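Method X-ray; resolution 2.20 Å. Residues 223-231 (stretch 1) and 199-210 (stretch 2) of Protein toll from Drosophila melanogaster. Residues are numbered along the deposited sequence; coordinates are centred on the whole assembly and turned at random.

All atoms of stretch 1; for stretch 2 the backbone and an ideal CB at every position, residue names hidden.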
# COMPACT_ATOMS: atom_id res chain seq x y z
N ILE A 223 25.85 7.70 24.62
CA ILE A 223 25.22 7.17 25.82
C ILE A 223 23.72 6.96 25.62
O ILE A 223 22.99 7.86 25.17
CB ILE A 223 25.48 8.04 27.07
CG1 ILE A 223 24.77 7.41 28.27
CG2 ILE A 223 25.01 9.49 26.88
CD1 ILE A 223 24.99 8.17 29.54
N ASP A 224 23.26 5.76 25.95
CA ASP A 224 21.87 5.43 25.71
C ASP A 224 21.26 4.93 26.99
O ASP A 224 21.61 3.87 27.46
CB ASP A 224 21.76 4.38 24.61
CG ASP A 224 20.31 4.08 24.22
OD1 ASP A 224 19.40 4.30 25.04
OD2 ASP A 224 20.10 3.61 23.08
N ILE A 225 20.34 5.72 27.54
CA ILE A 225 19.69 5.40 28.79
C ILE A 225 18.18 5.38 28.63
O ILE A 225 17.46 5.67 29.58
CB ILE A 225 20.10 6.39 29.93
CG1 ILE A 225 19.92 7.85 29.51
CG2 ILE A 225 21.55 6.14 30.34
CD1 ILE A 225 20.25 8.87 30.63
N HIS A 226 17.71 5.02 27.43
CA HIS A 226 16.28 4.88 27.22
C HIS A 226 15.66 3.81 28.11
O HIS A 226 16.34 2.87 28.51
CB HIS A 226 15.92 4.75 25.72
CG HIS A 226 16.08 3.37 25.13
ND1 HIS A 226 17.19 3.01 24.39
CD2 HIS A 226 15.23 2.32 25.06
CE1 HIS A 226 17.03 1.77 23.95
NE2 HIS A 226 15.85 1.33 24.33
N ASP A 227 14.39 4.01 28.46
CA ASP A 227 13.62 3.08 29.30
C ASP A 227 14.32 2.74 30.63
O ASP A 227 14.60 1.57 30.92
CB ASP A 227 13.29 1.79 28.52
CG ASP A 227 12.48 0.81 29.35
OD1 ASP A 227 11.61 1.26 30.13
OD2 ASP A 227 12.75 -0.40 29.25
N ASN A 228 14.60 3.76 31.43
CA ASN A 228 15.19 3.57 32.74
C ASN A 228 14.29 4.09 33.84
O ASN A 228 14.75 4.29 34.95
CB ASN A 228 16.55 4.26 32.85
CG ASN A 228 17.69 3.32 32.54
OD1 ASN A 228 18.14 2.59 33.42
ND2 ASN A 228 18.14 3.30 31.29
N GLY A 229 13.02 4.33 33.52
CA GLY A 229 12.07 4.87 34.48
C GLY A 229 12.53 6.19 35.09
O GLY A 229 12.18 6.49 36.22
N ILE A 230 13.30 6.97 34.34
CA ILE A 230 13.84 8.24 34.83
C ILE A 230 12.78 9.34 34.85
O ILE A 230 12.13 9.60 33.83
CB ILE A 230 15.06 8.71 33.99
CG1 ILE A 230 16.19 7.68 34.05
CG2 ILE A 230 15.58 10.07 34.48
CD1 ILE A 230 17.44 8.11 33.26
N GLU A 231 12.60 9.98 36.00
CA GLU A 231 11.59 11.03 36.16
C GLU A 231 12.17 12.42 36.00
O GLU A 231 11.52 13.31 35.44
CB GLU A 231 10.89 10.92 37.52
CG GLU A 231 9.96 9.75 37.64
CD GLU A 231 9.46 9.54 39.05
OE1 GLU A 231 9.60 10.46 39.88
OE2 GLU A 231 8.94 8.44 39.33
N UNK A 199 28.31 3.58 25.28
CA UNK A 199 27.84 3.17 26.58
C UNK A 199 26.34 2.92 26.51
O UNK A 199 25.55 3.86 26.60
CB UNK A 199 28.18 4.22 27.64
N UNK A 200 25.95 1.66 26.34
CA UNK A 200 24.54 1.30 26.31
C UNK A 200 24.01 0.80 27.64
O UNK A 200 24.45 -0.23 28.15
CB UNK A 200 24.31 0.23 25.24
N UNK A 201 23.02 1.51 28.19
CA UNK A 201 22.51 1.21 29.52
C UNK A 201 21.00 1.21 29.53
O UNK A 201 20.39 1.38 30.58
CB UNK A 201 23.04 2.22 30.54
N UNK A 202 20.40 0.98 28.35
CA UNK A 202 18.93 1.07 28.22
C UNK A 202 18.26 -0.07 28.98
O UNK A 202 18.88 -1.12 29.22
CB UNK A 202 18.51 1.04 26.75
N UNK A 203 17.00 0.16 29.36
CA UNK A 203 16.18 -0.85 30.04
C UNK A 203 16.86 -1.34 31.31
O UNK A 203 16.98 -2.54 31.54
CB UNK A 203 15.90 -2.03 29.11
N UNK A 204 17.33 -0.39 32.10
CA UNK A 204 17.82 -0.67 33.44
C UNK A 204 16.95 0.10 34.42
O UNK A 204 15.82 0.44 34.08
CB UNK A 204 19.30 -0.29 33.59
N UNK A 205 17.44 0.38 35.61
CA UNK A 205 16.62 1.15 36.54
C UNK A 205 17.48 2.22 37.20
O UNK A 205 17.54 2.33 38.43
CB UNK A 205 15.98 0.24 37.59
N UNK A 206 18.15 2.99 36.35
CA UNK A 206 19.09 4.03 36.78
C UNK A 206 18.36 5.33 37.12
O UNK A 206 18.32 6.27 36.33
CB UNK A 206 20.13 4.29 35.69
N UNK A 207 17.78 5.36 38.32
CA UNK A 207 16.95 6.46 38.79
C UNK A 207 17.73 7.51 39.58
O UNK A 207 17.13 8.34 40.24
CB UNK A 207 15.81 5.91 39.66
N UNK A 208 19.06 7.46 39.55
CA UNK A 208 19.85 8.37 40.38
C UNK A 208 21.14 8.83 39.71
O UNK A 208 22.15 8.98 40.37
CB UNK A 208 20.19 7.69 41.71
N UNK A 209 21.11 9.03 38.40
CA UNK A 209 22.29 9.47 37.68
C UNK A 209 22.64 10.89 38.07
O UNK A 209 21.76 11.76 38.15
CB UNK A 209 22.07 9.37 36.17
N UNK A 210 23.91 11.11 38.38
CA UNK A 210 24.45 12.43 38.67
C UNK A 210 25.75 12.62 37.89
O UNK A 210 26.33 11.65 37.36
CB UNK A 210 24.68 12.61 40.17

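The two stretches run in parallel with their CA atoms close together, so most positions of the second stretch can be judged against the first.

Position 199 is bridged to I223 in parallel register, and its CB lies on the same sheet face as the I223 side chain, an aliphatic neighbour. Leucine, isoleucine or valine would suit; the residue is L199. Its backbone does the polar work: D224 N donates to L199 O at 3.0 Å.

Position 200, bridged to D224, directs CB to the face carrying the aspartate, 4.9 Å from D224 CB. A polar side chain is plausible, an acid less so. N200 is deposited, and its OD1 approaches D224 CB to 3.5 Å.

At 201 the backbone N donates to D224 O (2.8 Å), while the ideal CB points sideways, 4.2 Å from I225 CG2. That methyl favours an apolar residue without fixing its shape. L201 keeps the contact through its CB, and its carbonyl oxygen accepts from N228 ND2 at 3.0 Å and an angle of 178°.

The ideal CB of 202 sits 3.3 Å from H226 CE1, over the imidazole. A flat or aliphatic side chain could exploit this surface. The answer is W202: its CB lies 3.4 Å from the H226 ring centroid, 18° off the normal, a CH-pi contact. The H226 ring and the five-membered ring of W202 are nearly parallel (3°) but slid apart, with centroids 4.8 Å apart. H226 is itself held by D224, since H226 ND1 donates to D224 OD1 at 2.6 Å.

Position 203 has positive phi (56/48), which favours glycine or asparagine, yet its ideal CB is 3.6 Å from D227 OD2, so a small donor also fits. S203 supplies one: S203 OG donates to D227 OD2 at 2.8 Å, and S203 N donates to H226 O at 2.9 Å.

At 204 the ideal CB is only 3.1 Å from N228 OD1, and stretch 1 alone leaves the choice broad. N204 turns back on its own loop, where N204 ND2 donates to L201 O (2.9 Å). That carbonyl therefore receives two amides, one from each stretch.

Position 205 points away, and many residues would do; it is Q205.

At 206 the backbone N donates to N228 OD1 (3.0 Å), so N228 ties 201 and 206 together. CB points sideways, with its ideal position 5.3 Å from I230 CD1, which suits an aliphatic residue. L206 is found, and its O lies 3.4 Å from I230 CG1.

The ideal CB of 207 is 5.0 Å from G229 O, leaving room for a polar or medium-sized side chain. H207 is deposited; its CB points sideways, but the side-chain end comes nearer, with H207 CD2 3.7 Å from G229 O.

Position 208 points away, unconstrained by stretch 1: N208. At 209, CB points toward stretch 1, but nothing there lies within 5.5 Å, so a longer apolar chain is needed to reach the isoleucines. L209 does so, its CD1 lying 3.8 Å from I225 CD1 and 4.2 Å from I230 CD1. Position 210 has nothing of stretch 1 near its CB, so no preference follows; it is T210.

Stretch 2 (199-210) LNLWSNQLHNLT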
# COMPACT_ATOMS: atom_id res chain seq x y z
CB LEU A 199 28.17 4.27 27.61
CG LEU A 199 27.85 3.95 29.08
CD1 LEU A 199 28.42 2.59 29.47
CD2 LEU A 199 28.40 5.04 30.02
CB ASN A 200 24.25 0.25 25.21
CG ASN A 200 24.03 0.88 23.86
OD1 ASN A 200 24.18 2.09 23.71
ND2 ASN A 200 23.66 0.06 22.86
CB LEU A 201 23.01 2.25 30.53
CG LEU A 201 24.53 2.26 30.74
CD1 LEU A 201 25.02 3.54 31.45
CD2 LEU A 201 24.94 1.02 31.54
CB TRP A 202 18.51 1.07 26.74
CG TRP A 202 19.14 -0.04 25.95
CD1 TRP A 202 20.40 -0.05 25.41
CD2 TRP A 202 18.56 -1.31 25.62
NE1 TRP A 202 20.64 -1.24 24.75
CE2 TRP A 202 19.52 -2.03 24.88
CE3 TRP A 202 17.33 -1.90 25.88
CZ2 TRP A 202 19.28 -3.32 24.41
CZ3 TRP A 202 17.09 -3.18 25.40
CH2 TRP A 202 18.06 -3.87 24.67
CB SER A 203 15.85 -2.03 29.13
OG SER A 203 14.95 -1.65 28.11
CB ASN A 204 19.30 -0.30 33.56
CG ASN A 204 20.19 -1.40 33.02
OD1 ASN A 204 20.31 -2.45 33.66
ND2 ASN A 204 20.78 -1.20 31.83
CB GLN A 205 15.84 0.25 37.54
CG GLN A 205 16.70 -0.78 38.30
CD GLN A 205 15.87 -1.72 39.20
OE1 GLN A 205 15.48 -2.81 38.78
NE2 GLN A 205 15.60 -1.29 40.42
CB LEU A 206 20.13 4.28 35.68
CG LEU A 206 21.05 3.09 35.35
CD1 LEU A 206 21.71 3.32 33.99
CD2 LEU A 206 22.12 2.88 36.46
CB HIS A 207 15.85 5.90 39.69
CG HIS A 207 15.02 4.84 39.05
ND1 HIS A 207 14.23 3.97 39.76
CD2 HIS A 207 14.86 4.51 37.74
CE1 HIS A 207 13.61 3.15 38.93
NE2 HIS A 207 13.98 3.46 37.69
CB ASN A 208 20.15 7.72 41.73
CG ASN A 208 18.90 7.51 42.59
OD1 ASN A 208 18.46 6.38 42.79
ND2 ASN A 208 18.33 8.61 43.09
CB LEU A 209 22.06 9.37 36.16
CG LEU A 209 21.95 7.98 35.56
CD1 LEU A 209 21.61 8.11 34.08
CD2 LEU A 209 23.23 7.15 35.77
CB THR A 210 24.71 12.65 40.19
OG1 THR A 210 25.53 11.59 40.70
CG2 THR A 210 23.41 12.68 40.97
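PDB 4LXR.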